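Local coordinates for protein UDP-N-acetylglucosamine 2-epimerase (Methanocaldococcus jannaschii, PDB 4NES) that probably interconverts UDP-N-acetylglucosamine and UDP-N-acetylmannosamine by reversible epimerization at C-2 of the sugar, at residues S4-T9 / T96-A101; I33-H38 / Y58-G63; D233-F238 / N260-I265. All blocks are in the same frame, centred on the assembly; numbering follows the deposited sequence.

Contact 1: S4-T9 / T96-A101. With UD1 (uridine-diphosphate-N-acetylglucosamine), chain B.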
loop_
_atom_site.group_PDB
_atom_site.type_symbol
_atom_site.label_atom_id
_atom_site.label_comp_id
_atom_site.label_asym_id
_atom_site.label_seq_id
_atom_site.Cartn_x
_atom_site.Cartn_y
_atom_site.Cartn_z
ATOM N N SER A 4 11.359 5.229 -16.137
ATOM C CA SER A 4 10.284 6.220 -16.080
ATOM C C SER A 4 10.308 6.927 -14.736
ATOM O O SER A 4 10.316 6.278 -13.689
ATOM C CB SER A 4 8.911 5.567 -16.269
ATOM O OG SER A 4 8.796 4.962 -17.543
ATOM N N ILE A 5 10.323 8.254 -14.760
ATOM C CA ILE A 5 10.133 9.043 -13.549
ATOM C C ILE A 5 8.669 9.428 -13.482
ATOM O O ILE A 5 8.124 9.962 -14.447
ATOM C CB ILE A 5 10.953 10.331 -13.589
ATOM C CG1 ILE A 5 12.444 10.010 -13.619
ATOM C CG2 ILE A 5 10.631 11.188 -12.378
ATOM C CD1 ILE A 5 13.325 11.234 -13.847
ATOM N N ILE A 6 8.017 9.131 -12.361
ATOM C CA ILE A 6 6.631 9.526 -12.166
ATOM C C ILE A 6 6.577 10.579 -11.070
ATOM O O ILE A 6 7.071 10.347 -9.969
ATOM C CB ILE A 6 5.768 8.318 -11.764
ATOM C CG1 ILE A 6 5.892 7.223 -12.820
ATOM C CG2 ILE A 6 4.307 8.737 -11.550
ATOM C CD1 ILE A 6 5.084 5.982 -12.526
ATOM N N LEU A 7 5.999 11.736 -11.382
ATOM C CA LEU A 7 5.892 12.828 -10.421
ATOM C C LEU A 7 4.548 13.534 -10.549
ATOM O O LEU A 7 3.849 13.399 -11.556
ATOM C CB LEU A 7 7.046 13.829 -10.606
ATOM C CG LEU A 7 7.181 14.556 -11.953
ATOM C CD1 LEU A 7 6.222 15.736 -12.083
ATOM C CD2 LEU A 7 8.613 15.026 -12.178
ATOM N N GLY A 8 4.200 14.309 -9.530
ATOM C CA GLY A 8 2.951 15.044 -9.571
ATOM C C GLY A 8 2.946 16.457 -9.015
ATOM O O GLY A 8 2.110 17.248 -9.419
ATOM N N THR A 9 3.852 16.766 -8.088
ATOM C CA THR A 9 3.700 17.952 -7.227
ATOM C C THR A 9 4.965 18.793 -7.136
ATOM O O THR A 9 6.064 18.312 -7.417
ATOM C CB THR A 9 3.302 17.572 -5.779
ATOM O OG1 THR A 9 4.384 16.864 -5.158
ATOM C CG2 THR A 9 2.030 16.733 -5.761
ATOM N N THR A 96 3.751 11.672 -1.713
ATOM C CA THR A 96 2.463 12.169 -2.182
ATOM C C THR A 96 1.621 11.013 -2.707
ATOM O O THR A 96 2.113 9.894 -2.860
ATOM C CB THR A 96 2.654 13.207 -3.297
ATOM O OG1 THR A 96 3.221 12.554 -4.440
ATOM C CG2 THR A 96 3.593 14.319 -2.836
ATOM N N ASN A 97 0.352 11.281 -3.000
ATOM C CA ASN A 97 -0.491 10.249 -3.604
ATOM C C ASN A 97 0.062 9.762 -4.946
ATOM O O ASN A 97 -0.087 8.594 -5.290
ATOM C CB ASN A 97 -1.936 10.720 -3.761
ATOM C CG ASN A 97 -2.684 10.755 -2.448
ATOM O OD1 ASN A 97 -2.201 10.268 -1.423
ATOM N ND2 ASN A 97 -3.885 11.325 -2.473
ATOM N N THR A 98 0.715 10.658 -5.685
ATOM C CA THR A 98 1.357 10.285 -6.933
ATOM C C THR A 98 2.410 9.200 -6.714
ATOM O O THR A 98 2.499 8.247 -7.494
ATOM C CB THR A 98 1.996 11.509 -7.595
ATOM O OG1 THR A 98 0.955 12.357 -8.105
ATOM C CG2 THR A 98 2.906 11.082 -8.734
ATOM N N VAL A 99 3.192 9.332 -5.642
ATOM C CA VAL A 99 4.240 8.366 -5.323
ATOM C C VAL A 99 3.644 6.985 -5.066
ATOM O O VAL A 99 4.097 5.980 -5.622
ATOM C CB VAL A 99 5.035 8.817 -4.085
ATOM C CG1 VAL A 99 5.982 7.723 -3.608
ATOM C CG2 VAL A 99 5.780 10.098 -4.395
ATOM N N LEU A 100 2.629 6.933 -4.214
ATOM C CA LEU A 100 1.995 5.662 -3.899
ATOM C C LEU A 100 1.388 5.027 -5.143
ATOM O O LEU A 100 1.566 3.838 -5.382
ATOM C CB LEU A 100 0.923 5.842 -2.830
ATOM C CG LEU A 100 0.132 4.571 -2.516
ATOM C CD1 LEU A 100 1.052 3.512 -1.931
ATOM C CD2 LEU A 100 -1.039 4.863 -1.562
ATOM N N ALA A 101 0.696 5.821 -5.955
ATOM C CA ALA A 101 0.029 5.275 -7.134
ATOM C C ALA A 101 1.061 4.719 -8.111
ATOM O O ALA A 101 0.896 3.625 -8.648
ATOM C CB ALA A 101 -0.841 6.324 -7.799
HETATM C "C1'" UD1 B . 0.060 17.550 -1.794
HETATM C "C2'" UD1 B . 0.627 16.382 -1.048
HETATM C "C3'" UD1 B . 1.490 16.811 0.037
HETATM C "C4'" UD1 B . 2.542 17.743 -0.389
HETATM C "C5'" UD1 B . 1.955 18.870 -1.200
HETATM C "C6'" UD1 B . 2.994 19.725 -1.821
HETATM C "C7'" UD1 B . -0.918 14.333 -1.036
HETATM C "C8'" UD1 B . -2.038 13.619 -0.339
HETATM N "N2'" UD1 B . -0.478 15.583 -0.459
HETATM O "O1'" UD1 B . -0.735 18.289 -0.937
HETATM O "O3'" UD1 B . 2.087 15.657 0.656
HETATM O "O4'" UD1 B . 3.231 18.276 0.730
HETATM O "O5'" UD1 B . 1.166 18.366 -2.273
HETATM O "O6'" UD1 B . 2.641 21.050 -1.965
HETATM O "O7'" UD1 B . -0.407 13.867 -2.057
HETATM N N1 UD1 B . -4.578 23.090 -5.542
HETATM C C2 UD1 B . -4.575 24.044 -6.474
HETATM N N3 UD1 B . -3.701 24.005 -7.478
HETATM C C4 UD1 B . -2.817 23.005 -7.589
HETATM C C5 UD1 B . -2.790 21.997 -6.635
HETATM C C6 UD1 B . -3.699 22.061 -5.591
HETATM O O2 UD1 B . -5.362 24.969 -6.414
HETATM O O4 UD1 B . -1.932 22.983 -8.627
HETATM C C1B UD1 B . -5.531 23.126 -4.408
HETATM C C2B UD1 B . -6.851 22.534 -4.694
HETATM O "O2'" UD1 B . -7.847 23.250 -4.007
HETATM C C3B UD1 B . -6.741 21.199 -4.152
HETATM C C4B UD1 B . -5.920 21.426 -2.935
HETATM O O4B UD1 B . -4.996 22.443 -3.272
HETATM O O3B UD1 B . -7.969 20.575 -3.869
HETATM C C5B UD1 B . -5.180 20.212 -2.503
HETATM O O5B UD1 B . -4.410 19.593 -3.502
HETATM P PA UD1 B . -3.796 18.187 -3.261
HETATM O O1A UD1 B . -4.907 17.216 -3.005
HETATM O O2A UD1 B . -2.975 17.816 -4.452
HETATM O O3A UD1 B . -2.949 18.229 -1.947
HETATM P PB UD1 B . -1.843 19.276 -1.470
HETATM O O1B UD1 B . -2.392 20.004 -0.287
HETATM O O2B UD1 B . -1.355 20.115 -2.619
#
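One face of the flat Leu7-Gly8 peptide group is covered by the methyl of Thr98, whose CG2 stands almost straight above Leu7 C at 3.5 Å. CG2 is placed there by lying anti to its own backbone N; the Thr98 and Ile6 side chains cross obliquely, their CG2 atoms 3.9 Å apart. The second flat group is the Asn97 amide: the acetamide methyl of UD1 rests over one face, with C8' 3.6 Å from Asn97 CG. At the amide's edges ND2 bonds to Gln70 and His67, and OD1 to Asn132 and to Lys108 of the second subunit. An alanine here would probably leave the C8' methyl without its flat support and Lys108 of the second subunit without this mate. The segments belong to the Rossmann-like N-terminal domain of a GT-B fold, where strand 3-7 ends beside the first turn of helix 97-108. There Asn97 N donates to UD1 O7' (2.9 Å, 164°), and the helix start would probably reinforce this bond. Thr9 and Thr96 meet tip to tip, Thr9 OG1 lying 3.5 Å from Thr96 CG2, while both hydroxyls bond to Glu12 OE1. Thr96 is also the N-cap, its OG1 taking a weak bond from Val99 N. Gly8 has to be small: a CB would fall 2.2 Å from Thr98 OG1, which bonds to Gln37.

Contact 2: I33-H38 / Y58-G63. With UD1 (uridine-diphosphate-N-acetylglucosamine), chain B.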
loop_
_atom_site.group_PDB
_atom_site.type_symbol
_atom_site.label_atom_id
_atom_site.label_comp_id
_atom_site.label_asym_id
_atom_site.label_seq_id
_atom_site.Cartn_x
_atom_site.Cartn_y
_atom_site.Cartn_z
ATOM N N ILE A 33 6.657 10.881 -16.551
ATOM C CA ILE A 33 5.206 10.792 -16.516
ATOM C C ILE A 33 4.723 11.733 -15.415
ATOM O O ILE A 33 5.054 11.563 -14.237
ATOM C CB ILE A 33 4.729 9.362 -16.192
ATOM C CG1 ILE A 33 5.223 8.359 -17.245
ATOM C CG2 ILE A 33 3.204 9.329 -16.065
ATOM C CD1 ILE A 33 5.005 6.912 -16.826
ATOM N N HIS A 34 3.953 12.743 -15.804
ATOM C CA HIS A 34 3.427 13.727 -14.867
ATOM C C HIS A 34 1.949 13.402 -14.618
ATOM O O HIS A 34 1.164 13.333 -15.563
ATOM C CB HIS A 34 3.572 15.118 -15.497
ATOM C CG HIS A 34 3.518 16.263 -14.531
ATOM N ND1 HIS A 34 2.787 16.232 -13.355
ATOM C CD2 HIS A 34 4.082 17.490 -14.580
ATOM C CE1 HIS A 34 2.921 17.380 -12.724
ATOM N NE2 HIS A 34 3.702 18.169 -13.448
ATOM N N THR A 35 1.561 13.183 -13.362
ATOM C CA THR A 35 0.148 12.946 -13.070
ATOM C C THR A 35 -0.652 14.237 -13.114
ATOM O O THR A 35 -1.889 14.209 -13.154
ATOM C CB THR A 35 -0.061 12.334 -11.681
ATOM O OG1 THR A 35 0.472 13.240 -10.703
ATOM C CG2 THR A 35 0.625 10.983 -11.577
ATOM N N ASN A 36 0.056 15.365 -13.064
ATOM C CA ASN A 36 -0.567 16.678 -12.987
ATOM C C ASN A 36 -1.457 16.784 -11.761
ATOM O O ASN A 36 -2.499 17.435 -11.801
ATOM C CB ASN A 36 -1.336 17.021 -14.270
ATOM C CG ASN A 36 -0.536 16.725 -15.524
ATOM O OD1 ASN A 36 -0.879 15.819 -16.275
ATOM N ND2 ASN A 36 0.537 17.485 -15.759
ATOM N N GLN A 37 -1.030 16.135 -10.677
ATOM C CA GLN A 37 -1.654 16.327 -9.375
ATOM C C GLN A 37 -1.655 17.814 -9.046
ATOM O O GLN A 37 -2.670 18.369 -8.625
ATOM C CB GLN A 37 -0.923 15.530 -8.286
ATOM C CG GLN A 37 -1.600 15.693 -6.933
ATOM C CD GLN A 37 -0.986 14.861 -5.817
ATOM O OE1 GLN A 37 -0.288 13.867 -6.049
ATOM N NE2 GLN A 37 -1.240 15.280 -4.593
ATOM N N HIS A 38 -0.500 18.450 -9.251
ATOM C CA HIS A 38 -0.391 19.908 -9.244
ATOM C C HIS A 38 -0.416 20.419 -10.672
ATOM O O HIS A 38 0.169 19.796 -11.563
ATOM C CB HIS A 38 0.889 20.349 -8.543
ATOM C CG HIS A 38 0.807 20.241 -7.055
ATOM N ND1 HIS A 38 1.796 20.683 -6.216
ATOM C CD2 HIS A 38 -0.180 19.744 -6.273
ATOM C CE1 HIS A 38 1.420 20.478 -4.961
ATOM N NE2 HIS A 38 0.227 19.905 -4.974
ATOM N N TYR A 58 4.311 12.232 -20.863
ATOM C CA TYR A 58 2.903 11.977 -20.582
ATOM C C TYR A 58 2.398 12.928 -19.518
ATOM O O TYR A 58 3.065 13.150 -18.505
ATOM C CB TYR A 58 2.682 10.532 -20.107
ATOM C CG TYR A 58 2.920 9.520 -21.191
ATOM C CD1 TYR A 58 1.904 9.173 -22.065
ATOM C CD2 TYR A 58 4.161 8.924 -21.355
ATOM C CE1 TYR A 58 2.111 8.255 -23.078
ATOM C CE2 TYR A 58 4.380 8.002 -22.371
ATOM C CZ TYR A 58 3.351 7.673 -23.225
ATOM O OH TYR A 58 3.552 6.758 -24.239
ATOM N N ASN A 59 1.222 13.494 -19.768
ATOM C CA ASN A 59 0.489 14.274 -18.779
ATOM C C ASN A 59 -0.860 13.609 -18.571
ATOM O O ASN A 59 -1.659 13.501 -19.508
ATOM C CB ASN A 59 0.298 15.705 -19.272
ATOM C CG ASN A 59 1.590 16.469 -19.337
ATOM O OD1 ASN A 59 2.100 16.942 -18.318
ATOM N ND2 ASN A 59 2.130 16.616 -20.546
ATOM N N LEU A 60 -1.114 13.137 -17.356
ATOM C CA LEU A 60 -2.314 12.345 -17.100
ATOM C C LEU A 60 -3.519 13.202 -16.694
ATOM O O LEU A 60 -4.657 12.731 -16.724
ATOM C CB LEU A 60 -2.032 11.274 -16.042
ATOM C CG LEU A 60 -0.797 10.414 -16.320
ATOM C CD1 LEU A 60 -0.663 9.310 -15.292
ATOM C CD2 LEU A 60 -0.839 9.833 -17.724
ATOM N N ASN A 61 -3.256 14.454 -16.318
ATOM C CA ASN A 61 -4.310 15.433 -16.030
ATOM C C ASN A 61 -5.277 14.990 -14.924
ATOM O O ASN A 61 -6.483 15.209 -15.022
ATOM C CB ASN A 61 -5.089 15.769 -17.306
ATOM C CG ASN A 61 -4.190 16.236 -18.432
ATOM O OD1 ASN A 61 -4.233 15.695 -19.541
ATOM N ND2 ASN A 61 -3.378 17.244 -18.162
ATOM N N ILE A 62 -4.743 14.380 -13.868
ATOM C CA ILE A 62 -5.570 13.860 -12.782
ATOM C C ILE A 62 -6.090 14.985 -11.894
ATOM O O ILE A 62 -7.278 15.035 -11.551
ATOM C CB ILE A 62 -4.785 12.870 -11.903
ATOM C CG1 ILE A 62 -4.193 11.736 -12.746
ATOM C CG2 ILE A 62 -5.681 12.313 -10.796
ATOM C CD1 ILE A 62 -5.228 10.939 -13.512
ATOM N N GLY A 63 -5.190 15.877 -11.493
ATOM C CA GLY A 63 -5.573 17.012 -10.676
ATOM C C GLY A 63 -6.073 16.650 -9.298
ATOM O O GLY A 63 -5.660 15.640 -8.712
HETATM C "C1'" UD1 B . 0.060 17.550 -1.794
HETATM C "C2'" UD1 B . 0.627 16.382 -1.048
HETATM C "C3'" UD1 B . 1.490 16.811 0.037
HETATM C "C4'" UD1 B . 2.542 17.743 -0.389
HETATM C "C5'" UD1 B . 1.955 18.870 -1.200
HETATM C "C6'" UD1 B . 2.994 19.725 -1.821
HETATM C "C7'" UD1 B . -0.918 14.333 -1.036
HETATM C "C8'" UD1 B . -2.038 13.619 -0.339
HETATM N "N2'" UD1 B . -0.478 15.583 -0.459
HETATM O "O1'" UD1 B . -0.735 18.289 -0.937
HETATM O "O3'" UD1 B . 2.087 15.657 0.656
HETATM O "O4'" UD1 B . 3.231 18.276 0.730
HETATM O "O5'" UD1 B . 1.166 18.366 -2.273
HETATM O "O6'" UD1 B . 2.641 21.050 -1.965
HETATM O "O7'" UD1 B . -0.407 13.867 -2.057
HETATM N N1 UD1 B . -4.578 23.090 -5.542
HETATM C C2 UD1 B . -4.575 24.044 -6.474
HETATM N N3 UD1 B . -3.701 24.005 -7.478
HETATM C C4 UD1 B . -2.817 23.005 -7.589
HETATM C C5 UD1 B . -2.790 21.997 -6.635
HETATM C C6 UD1 B . -3.699 22.061 -5.591
HETATM O O2 UD1 B . -5.362 24.969 -6.414
HETATM O O4 UD1 B . -1.932 22.983 -8.627
HETATM C C1B UD1 B . -5.531 23.126 -4.408
HETATM C C2B UD1 B . -6.851 22.534 -4.694
HETATM O "O2'" UD1 B . -7.847 23.250 -4.007
HETATM C C3B UD1 B . -6.741 21.199 -4.152
HETATM C C4B UD1 B . -5.920 21.426 -2.935
HETATM O O4B UD1 B . -4.996 22.443 -3.272
HETATM O O3B UD1 B . -7.969 20.575 -3.869
HETATM C C5B UD1 B . -5.180 20.212 -2.503
HETATM O O5B UD1 B . -4.410 19.593 -3.502
HETATM P PA UD1 B . -3.796 18.187 -3.261
HETATM O O1A UD1 B . -4.907 17.216 -3.005
HETATM O O2A UD1 B . -2.975 17.816 -4.452
HETATM O O3A UD1 B . -2.949 18.229 -1.947
HETATM P PB UD1 B . -1.843 19.276 -1.470
HETATM O O1B UD1 B . -2.392 20.004 -0.287
HETATM O O2B UD1 B . -1.355 20.115 -2.619
#
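Asn36 and Asn59 cross at about a right angle, yet their amide planes are only 25° apart, and this near-coplanarity suits the bond from Asn36 ND2 to Asn59 OD1 (3.0 Å, 175°). The acceptor lies in the plane of the Asn36 amide. The other end of that amide is also used: Asn36 OD1 receives Asn61 N at 2.7 Å on an in-plane lone pair, so the rotation of the group is fixed from both ends. The same amide leans over the His34 ring, ND2 standing 3.4 Å above one face and offset toward the rim. Asn36 N donates to His34 ND1 from well outside the ring plane, while NE2 is held by Asp44. On the face that carries Ile33 and Tyr58, the side chain of Ile33 runs at a slant to that of Leu60, CG2 meeting CD1 at 3.9 Å. Backbone bonds run from His34 N to Tyr58 O and from Leu60 N to His34 O; beyond the two bridges the paired chains stay linked by Ile62 N to Thr35 O. The Gln37 chain is extended beyond CG, and its NE2 bridges UD1 O7' and O2A, its OE1 being held by Thr98. His38 NE2 reaches UD1 O2B at 2.8 Å, so the loop after strand 30-34 supplies both residues to the UD1 pocket. Strand 30-34, helix 45-50 and strand 58-59 form a parallel beta-alpha-beta unit, typical of the Rossmann-like domains of the GT-B fold.

Contact 3: D233-F238 / N260-I265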
loop_
_atom_site.group_PDB
_atom_site.type_symbol
_atom_site.label_atom_id
_atom_site.label_comp_id
_atom_site.label_asym_id
_atom_site.label_seq_id
_atom_site.Cartn_x
_atom_site.Cartn_y
_atom_site.Cartn_z
ATOM N N ASP A 233 7.461 42.153 17.580
ATOM C CA ASP A 233 7.423 43.261 16.624
ATOM C C ASP A 233 8.097 42.864 15.317
ATOM O O ASP A 233 9.035 43.518 14.855
ATOM C CB ASP A 233 8.061 44.525 17.214
ATOM C CG ASP A 233 7.779 45.762 16.382
ATOM O OD1 ASP A 233 6.730 45.798 15.706
ATOM O OD2 ASP A 233 8.609 46.695 16.398
ATOM N N LYS A 234 7.611 41.777 14.724
ATOM C CA LYS A 234 8.243 41.218 13.542
ATOM C C LYS A 234 7.285 41.131 12.365
ATOM O O LYS A 234 6.117 40.772 12.529
ATOM C CB LYS A 234 8.777 39.823 13.860
ATOM C CG LYS A 234 10.195 39.606 13.400
ATOM C CD LYS A 234 11.139 40.608 14.036
ATOM C CE LYS A 234 11.948 40.005 15.166
ATOM N NZ LYS A 234 13.272 40.682 15.284
ATOM N N ALA A 235 7.780 41.462 11.177
ATOM C CA ALA A 235 6.997 41.289 9.963
ATOM C C ALA A 235 7.049 39.829 9.535
ATOM O O ALA A 235 8.068 39.158 9.715
ATOM C CB ALA A 235 7.512 42.177 8.856
ATOM N N ILE A 236 5.946 39.344 8.972
ATOM C CA ILE A 236 5.855 37.974 8.487
ATOM C C ILE A 236 5.615 38.003 6.986
ATOM O O ILE A 236 4.770 38.767 6.506
ATOM C CB ILE A 236 4.654 37.250 9.119
ATOM C CG1 ILE A 236 4.644 37.417 10.644
ATOM C CG2 ILE A 236 4.631 35.788 8.721
ATOM C CD1 ILE A 236 5.791 36.737 11.356
ATOM N N ILE A 237 6.366 37.198 6.244
ATOM C CA ILE A 237 6.073 36.956 4.835
ATOM C C ILE A 237 5.488 35.552 4.722
ATOM O O ILE A 237 6.131 34.576 5.111
ATOM C CB ILE A 237 7.330 37.080 3.956
ATOM C CG1 ILE A 237 7.899 38.498 4.057
ATOM C CG2 ILE A 237 7.007 36.745 2.504
ATOM C CD1 ILE A 237 9.192 38.712 3.281
ATOM N N PHE A 238 4.268 35.459 4.205
ATOM C CA PHE A 238 3.521 34.202 4.169
ATOM C C PHE A 238 3.285 33.812 2.714
ATOM O O PHE A 238 2.482 34.442 2.020
ATOM C CB PHE A 238 2.188 34.420 4.907
ATOM C CG PHE A 238 1.297 33.192 5.025
ATOM C CD1 PHE A 238 1.770 31.909 4.805
ATOM C CD2 PHE A 238 -0.038 33.353 5.386
ATOM C CE1 PHE A 238 0.926 30.811 4.922
ATOM C CE2 PHE A 238 -0.886 32.264 5.507
ATOM C CZ PHE A 238 -0.404 30.988 5.278
ATOM N N ASN A 260 -4.113 42.159 8.690
ATOM C CA ASN A 260 -2.938 42.362 9.524
ATOM C C ASN A 260 -1.823 42.990 8.699
ATOM O O ASN A 260 -1.269 42.350 7.807
ATOM C CB ASN A 260 -2.486 41.034 10.134
ATOM C CG ASN A 260 -1.510 41.214 11.275
ATOM O OD1 ASN A 260 -0.652 42.101 11.241
ATOM N ND2 ASN A 260 -1.625 40.364 12.294
ATOM N N LYS A 261 -1.497 44.242 8.993
ATOM C CA LYS A 261 -0.550 44.990 8.174
ATOM C C LYS A 261 0.899 44.535 8.368
ATOM O O LYS A 261 1.792 44.959 7.633
ATOM C CB LYS A 261 -0.691 46.491 8.436
ATOM C CG LYS A 261 -2.124 46.996 8.319
ATOM C CD LYS A 261 -2.209 48.479 8.624
ATOM C CE LYS A 261 -1.517 49.308 7.552
ATOM N NZ LYS A 261 -2.316 49.378 6.294
ATOM N N LYS A 262 1.129 43.661 9.345
ATOM C CA LYS A 262 2.466 43.109 9.561
ATOM C C LYS A 262 2.653 41.770 8.848
ATOM O O LYS A 262 3.732 41.180 8.903
ATOM C CB LYS A 262 2.764 42.958 11.050
ATOM C CG LYS A 262 2.819 44.280 11.798
ATOM C CD LYS A 262 4.002 45.126 11.354
ATOM C CE LYS A 262 5.322 44.486 11.756
ATOM N NZ LYS A 262 6.341 45.502 12.133
ATOM N N ILE A 263 1.604 41.288 8.193
ATOM C CA ILE A 263 1.709 40.062 7.404
ATOM C C ILE A 263 1.654 40.391 5.921
ATOM O O ILE A 263 0.686 40.993 5.450
ATOM C CB ILE A 263 0.582 39.059 7.711
ATOM C CG1 ILE A 263 0.562 38.708 9.202
ATOM C CG2 ILE A 263 0.753 37.806 6.858
ATOM C CD1 ILE A 263 -0.546 37.730 9.603
ATOM N N LYS A 264 2.690 39.999 5.183
ATOM C CA LYS A 264 2.650 40.128 3.733
ATOM C C LYS A 264 2.332 38.773 3.122
ATOM O O LYS A 264 3.133 37.840 3.201
ATOM C CB LYS A 264 3.969 40.668 3.179
ATOM C CG LYS A 264 3.970 40.817 1.654
ATOM C CD LYS A 264 4.688 42.080 1.203
ATOM C CE LYS A 264 4.733 42.186 -0.314
ATOM N NZ LYS A 264 3.383 42.313 -0.931
ATOM N N ILE A 265 1.146 38.661 2.531
ATOM C CA ILE A 265 0.724 37.426 1.896
ATOM C C ILE A 265 1.147 37.450 0.446
ATOM O O ILE A 265 0.853 38.401 -0.284
ATOM C CB ILE A 265 -0.801 37.243 1.961
ATOM C CG1 ILE A 265 -1.291 37.345 3.409
ATOM C CG2 ILE A 265 -1.199 35.906 1.354
ATOM C CD1 ILE A 265 -2.799 37.185 3.559
#
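Lys264 O is approached by two neighbouring groups of the facing strand: Phe238 N donates to it at 2.8 Å with a nearly straight N-H...O angle of 176°, and Ile237 CA adds a longer CA-H...O contact. The pattern recurs one step back, where Lys262 O accepts from Ile236 N at 2.9 Å and has Ala235 CA beside it. Between these, Ile236 O takes Lys264 N, also at 2.8 Å, with Ile263 CA close by. Such spacing is that of a parallel pair in register, Ile236 against Ile263 and Phe238 against Ile265; the axes of 235-238 and 263-265 approach to 4.7 Å at 16°. Strand 263-266 is the outermost of its sheet within the chain, next to strand 235-239 in the Rossmann-like C-terminal domain of the GT-B fold. On one face Ile236, Ile263, Phe238 and Ile265 form an apolar layer under helices 215-232 and 254-259. Phe238 CB lies 4.2 Å from Ile263 CG2, and CG is anti to the backbone N (chi1 -177°). The Phe238 side chain packs against Leu204 and Leu257. The opposite face carries Ile237 and the exposed Lys264. Before the strand, Asn260 OD1 accepts from Lys262 N in an Asx turn, inside a type I turn from Asn260 to Ile263. The Lys262 chain, bent beyond CG, brings CE to 3.9 Å from Lys234 O, a buried carbonyl with no polar partner. Its NZ ends 3.6 Å from Asp233 OD1 in a long salt bridge at the exposed margin.

Overall arrangement
Contacts 1 and 2 are neighbours, their centres about 9 Å apart, because strands 3-7 and 30-34 lie side by side in one sheet. Ile5 O and Ile33 N are 2.7 Å apart and Thr98 OG1 and Thr35 OG1 2.8 Å apart, both probable hydrogen bonds. Both contacts touch UD1. Contact 3 belongs to the other sheet, with its centre about 34 Å from each of theirs; its nearest atoms are about 17 Å from contact 1 and 14 Å from contact 2. The cleft lies between: the side chains of Thr96 and Phe238 are each about 8 Å from that of His207, probably the active-site residue, while Phe238 stays about 12 Å from UD1.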